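Local coordinates for protein phosphoribosylglycinamide synthetase (Anaerococcus prevotii, PDB 4DIM) that probably binds ATP and acts as a ligase of the ATP-grasp family, perhaps a phosphoribosylglycinamide synthetase, at residues L13-G18 / P44-A49; G21-A26 / I31-G36. All coordinates share one frame; numbering follows the deposited sequence.

Interaction 1 (L13-G18 / P44-A49)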
loop_
_atom_site.group_PDB
_atom_site.type_symbol
_atom_site.label_atom_id
_atom_site.label_comp_id
_atom_site.label_asym_id
_atom_site.label_seq_id
_atom_site.Cartn_x
_atom_site.Cartn_y
_atom_site.Cartn_z
ATOM N N LEU A 13 -2.692 8.234 -12.725
ATOM C CA LEU A 13 -3.266 6.949 -13.140
ATOM C C LEU A 13 -4.159 6.435 -12.042
ATOM O O LEU A 13 -3.661 6.077 -10.975
ATOM C CB LEU A 13 -2.178 5.919 -13.451
ATOM C CG LEU A 13 -1.393 6.128 -14.733
ATOM C CD1 LEU A 13 -0.303 7.189 -14.543
ATOM C CD2 LEU A 13 -0.737 4.862 -15.167
ATOM N N GLY A 14 -5.457 6.465 -12.292
ATOM C CA GLY A 14 -6.483 6.027 -11.368
ATOM C C GLY A 14 -7.208 7.219 -10.808
ATOM O O GLY A 14 -6.593 8.271 -10.644
ATOM N N ALA A 15 -8.532 7.081 -10.527
ATOM C CA ALA A 15 -9.313 8.165 -9.921
ATOM C C ALA A 15 -10.399 7.638 -9.003
ATOM O O ALA A 15 -11.503 8.156 -9.029
ATOM C CB ALA A 15 -9.897 9.066 -10.984
ATOM N N GLY A 16 -10.039 6.714 -8.111
ATOM C CA GLY A 16 -10.929 6.196 -7.071
ATOM C C GLY A 16 -11.031 7.072 -5.821
ATOM O O GLY A 16 -10.222 7.975 -5.615
ATOM N N ARG A 17 -12.033 6.819 -4.945
ATOM C CA ARG A 17 -12.192 7.597 -3.675
ATOM C C ARG A 17 -10.868 7.660 -2.881
ATOM O O ARG A 17 -10.490 8.724 -2.392
ATOM C CB ARG A 17 -13.350 7.063 -2.782
ATOM C CG ARG A 17 -12.996 5.915 -1.825
ATOM C CD ARG A 17 -14.225 5.153 -1.324
ATOM N NE ARG A 17 -13.836 3.918 -0.626
ATOM C CZ ARG A 17 -14.677 2.978 -0.186
ATOM N NH1 ARG A 17 -15.992 3.111 -0.358
ATOM N NH2 ARG A 17 -14.208 1.898 0.432
ATOM N N GLY A 18 -10.111 6.578 -2.900
ATOM C CA GLY A 18 -8.818 6.536 -2.225
ATOM C C GLY A 18 -7.687 7.260 -2.916
ATOM O O GLY A 18 -6.541 7.086 -2.513
ATOM N N PRO A 44 -15.669 13.507 -6.941
ATOM C CA PRO A 44 -14.772 14.558 -6.394
ATOM C C PRO A 44 -13.344 14.574 -6.988
ATOM O O PRO A 44 -12.762 15.657 -7.086
ATOM C CB PRO A 44 -14.723 14.246 -4.899
ATOM C CG PRO A 44 -15.953 13.513 -4.619
ATOM C CD PRO A 44 -16.299 12.732 -5.855
ATOM N N CYS A 45 -12.780 13.400 -7.399
ATOM C CA CYS A 45 -11.474 13.340 -8.085
ATOM C C CYS A 45 -11.626 13.990 -9.467
ATOM O O CYS A 45 -10.791 14.808 -9.858
ATOM C CB CYS A 45 -10.958 11.903 -8.209
ATOM S SG CYS A 45 -10.529 11.097 -6.633
ATOM N N LEU A 46 -12.727 13.639 -10.191
ATOM C CA LEU A 46 -13.046 14.174 -11.528
ATOM C C LEU A 46 -13.397 15.658 -11.463
ATOM O O LEU A 46 -13.189 16.375 -12.446
ATOM C CB LEU A 46 -14.215 13.403 -12.192
ATOM C CG LEU A 46 -14.038 11.888 -12.428
ATOM C CD1 LEU A 46 -15.176 11.336 -13.282
ATOM C CD2 LEU A 46 -12.687 11.561 -13.039
ATOM N N ASN A 47 -13.933 16.118 -10.327
ATOM C CA ASN A 47 -14.250 17.528 -10.153
ATOM C C ASN A 47 -12.972 18.300 -9.764
ATOM O O ASN A 47 -12.919 19.512 -9.965
ATOM C CB ASN A 47 -15.390 17.705 -9.155
ATOM C CG ASN A 47 -16.711 17.171 -9.715
ATOM O OD1 ASN A 47 -17.130 17.510 -10.837
ATOM N ND2 ASN A 47 -17.403 16.316 -8.960
ATOM N N LEU A 48 -11.932 17.599 -9.262
ATOM C CA LEU A 48 -10.607 18.186 -9.006
ATOM C C LEU A 48 -9.801 18.175 -10.297
ATOM O O LEU A 48 -9.002 19.092 -10.511
ATOM C CB LEU A 48 -9.811 17.433 -7.913
ATOM C CG LEU A 48 -10.165 17.716 -6.449
ATOM C CD1 LEU A 48 -9.646 16.580 -5.528
ATOM C CD2 LEU A 48 -9.607 19.072 -6.004
ATOM N N ALA A 49 -9.981 17.121 -11.147
ATOM C CA ALA A 49 -9.242 16.994 -12.415
ATOM C C ALA A 49 -9.668 18.011 -13.445
ATOM O O ALA A 49 -10.863 18.259 -13.616
ATOM C CB ALA A 49 -9.393 15.600 -13.002
#
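The peptide group joining Ala15 to Gly16 turns one face to helix 43-48, and the side chain of Cys45 lies over that face: its CB stands 3.9 Å from Ala15 O, with SG further along the loop. The methyl of Ala15 lies close to the plane of the same peptide, at its edge, and meets Cys45 CB at 4.1 Å. The next peptide, Gly16 to Arg17, is turned nearly at right angles to it, and Cys45 SG approaches its carbonyl from above the plane, 3.3 Å from Gly16 O. Chi1 of Cys45 is -67°, which sets SG opposite its own carbonyl carbon and sends it along the loop to this oxygen. From the next residue of the helix, Leu46 CD2 reaches Ala15 CB at 4.3 Å. Residues 13-18 lead from the end of strand 9-13 towards helix 20-29 and carry two glycines of a pattern resembling the Rossmann-type GxGxxG, consistent with a glycine-rich loop. His42, just before helix 43-48, is hydrogen-bonded to the backbone of Ala15, and Leu20 of helix 20-29 packs on Cys45. No hydrogen bond spans the two segments: only 145 Å² is buried between them, and the contact is mostly van der Waals, methyl on methylene and methyl, with the sulfur beside a carbonyl oxygen in an approach not counted as a hydrogen bond.

Interaction 2 (G21-A26 / I31-G36)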
loop_
_atom_site.group_PDB
_atom_site.type_symbol
_atom_site.label_atom_id
_atom_site.label_comp_id
_atom_site.label_asym_id
_atom_site.label_seq_id
_atom_site.Cartn_x
_atom_site.Cartn_y
_atom_site.Cartn_z
ATOM N N GLY A 21 -6.403 12.671 -2.717
ATOM C CA GLY A 21 -5.395 13.472 -2.031
ATOM C C GLY A 21 -4.337 14.014 -2.963
ATOM O O GLY A 21 -3.857 15.148 -2.818
ATOM N N LEU A 22 -3.969 13.193 -3.920
ATOM C CA LEU A 22 -2.997 13.590 -4.903
ATOM C C LEU A 22 -3.598 14.575 -5.912
ATOM O O LEU A 22 -2.890 15.473 -6.373
ATOM C CB LEU A 22 -2.479 12.346 -5.556
ATOM C CG LEU A 22 -1.362 12.474 -6.500
ATOM C CD1 LEU A 22 -0.121 13.042 -5.816
ATOM C CD2 LEU A 22 -1.064 11.155 -7.065
ATOM N N TYR A 23 -4.898 14.451 -6.217
ATOM C CA TYR A 23 -5.607 15.398 -7.080
ATOM C C TYR A 23 -5.723 16.742 -6.375
ATOM O O TYR A 23 -5.579 17.795 -6.991
ATOM C CB TYR A 23 -7.003 14.868 -7.465
ATOM C CG TYR A 23 -6.983 13.799 -8.531
ATOM C CD1 TYR A 23 -7.004 14.131 -9.888
ATOM C CD2 TYR A 23 -6.969 12.457 -8.194
ATOM C CE1 TYR A 23 -6.968 13.149 -10.878
ATOM C CE2 TYR A 23 -6.946 11.462 -9.178
ATOM C CZ TYR A 23 -6.981 11.816 -10.520
ATOM O OH TYR A 23 -6.907 10.867 -11.506
ATOM N N LYS A 24 -5.971 16.709 -5.081
ATOM C CA LYS A 24 -6.111 17.916 -4.268
ATOM C C LYS A 24 -4.759 18.657 -4.171
ATOM O O LYS A 24 -4.698 19.869 -4.358
ATOM C CB LYS A 24 -6.635 17.536 -2.866
ATOM C CG LYS A 24 -7.175 18.733 -2.083
ATOM C CD LYS A 24 -7.190 18.521 -0.568
ATOM C CE LYS A 24 -6.003 19.151 0.136
ATOM N NZ LYS A 24 -6.029 18.936 1.613
ATOM N N ALA A 25 -3.685 17.914 -3.915
ATOM C CA ALA A 25 -2.333 18.466 -3.772
ATOM C C ALA A 25 -1.857 19.081 -5.063
ATOM O O ALA A 25 -1.376 20.213 -5.068
ATOM C CB ALA A 25 -1.372 17.386 -3.326
ATOM N N ALA A 26 -2.020 18.350 -6.157
ATOM C CA ALA A 26 -1.721 18.858 -7.509
ATOM C C ALA A 26 -2.474 20.177 -7.792
ATOM O O ALA A 26 -1.880 21.118 -8.298
ATOM C CB ALA A 26 -2.099 17.816 -8.536
ATOM N N ILE A 31 -1.103 22.656 -10.590
ATOM C CA ILE A 31 -0.826 21.679 -11.662
ATOM C C ILE A 31 -2.124 21.375 -12.401
ATOM O O ILE A 31 -3.171 21.263 -11.772
ATOM C CB ILE A 31 -0.171 20.365 -11.065
ATOM C CG1 ILE A 31 1.187 20.652 -10.430
ATOM C CG2 ILE A 31 -0.034 19.208 -12.084
ATOM C CD1 ILE A 31 1.814 19.438 -9.775
ATOM N N HIS A 32 -2.030 21.143 -13.714
ATOM C CA HIS A 32 -3.159 20.783 -14.582
ATOM C C HIS A 32 -3.304 19.250 -14.565
ATOM O O HIS A 32 -2.478 18.535 -15.137
ATOM C CB HIS A 32 -2.921 21.316 -16.005
ATOM C CG HIS A 32 -4.041 21.022 -16.942
ATOM N ND1 HIS A 32 -4.984 21.981 -17.255
ATOM C CD2 HIS A 32 -4.346 19.876 -17.589
ATOM C CE1 HIS A 32 -5.824 21.391 -18.088
ATOM N NE2 HIS A 32 -5.484 20.119 -18.307
ATOM N N THR A 33 -4.320 18.735 -13.884
ATOM C CA THR A 33 -4.420 17.297 -13.745
ATOM C C THR A 33 -5.253 16.672 -14.871
ATOM O O THR A 33 -6.179 17.268 -15.421
ATOM C CB THR A 33 -4.909 16.908 -12.354
ATOM O OG1 THR A 33 -6.118 17.594 -12.048
ATOM C CG2 THR A 33 -3.894 17.241 -11.301
ATOM N N ILE A 34 -4.844 15.461 -15.229
ATOM C CA ILE A 34 -5.464 14.628 -16.216
ATOM C C ILE A 34 -5.761 13.337 -15.502
ATOM O O ILE A 34 -4.825 12.674 -15.060
ATOM C CB ILE A 34 -4.548 14.436 -17.445
ATOM C CG1 ILE A 34 -4.232 15.774 -18.129
ATOM C CG2 ILE A 34 -5.176 13.449 -18.444
ATOM C CD1 ILE A 34 -2.858 15.946 -18.365
ATOM N N ALA A 35 -7.049 13.012 -15.333
ATOM C CA ALA A 35 -7.477 11.763 -14.735
ATOM C C ALA A 35 -7.385 10.617 -15.749
ATOM O O ALA A 35 -8.179 10.585 -16.693
ATOM C CB ALA A 35 -8.906 11.895 -14.239
ATOM N N GLY A 36 -6.397 9.728 -15.576
ATOM C CA GLY A 36 -6.240 8.529 -16.403
ATOM C C GLY A 36 -7.171 7.473 -15.826
ATOM O O GLY A 36 -6.853 6.887 -14.788
#
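Ala26 and Ile31 meet where helix 20-29 gives way to strand 32-37, within the beta-alpha-beta unit that begins with strand 9-13. The segments run nearly antiparallel, at 155°, with axes 8.8 Å apart at closest approach, so the helix packs back along the strand that follows it. Beside the turn the packing is compact, and Ala26 is buried. Ile31 N donates to Ala26 O at 2.9 Å, and the Ala26 methyl touches both Ile31 CB, 4.1 Å away, and Thr33 CG2. Thr33 turns this methyl to the alanine while its hydroxyl comes to the edge of the Tyr23 ring, 4.2 Å from CD1; the same OG1 receives a weak hydrogen bond from Asp50 N. Farther from the turn the contact is carried by one long side chain: Tyr23 starts beside the strand rather than facing it, but its CG sits opposite its own carbonyl carbon (chi1 -77°), which carries the ring across the gap to bring CE1 within 4.1 Å of Ala35 CB, an oblique meeting. Helix 43-48 adds Cys45 and Leu48 around this ring. The other sides of the two elements differ. The CB of Lys24 leaves the helix away from the strand, and the residue is exposed; that of His32 leaves the strand away from the helix, and its NE2 is bonded to Glu51 OE1. At the far end, Tyr23 OH lies 3.4 Å from Ala35 CA and is hydrogen-bonded to Gly14 O.

In the fold
The two contacts lie with centres 8 Å apart in the N-terminal region, beside the four-stranded parallel sheet ordered 51-54, 32-37, 9-13, 74-76. Along the chain, both segments of interaction 2 fall between the loop and the helix of interaction 1, so strand 9-13, loop, helix 20-29, strand 32-37 and helix 43-48 follow one another and fold into a single cluster. Strand 32-37 meets the loop of interaction 1 through Gly14 N and Gly36 O, 2.9 Å apart in a probable hydrogen bond, while Tyr23 of helix 20-29 and Cys45 of helix 43-48 both meet the same loop, in a Rossmann-like arrangement consistent with the N-terminal domain of ATP-grasp ligases.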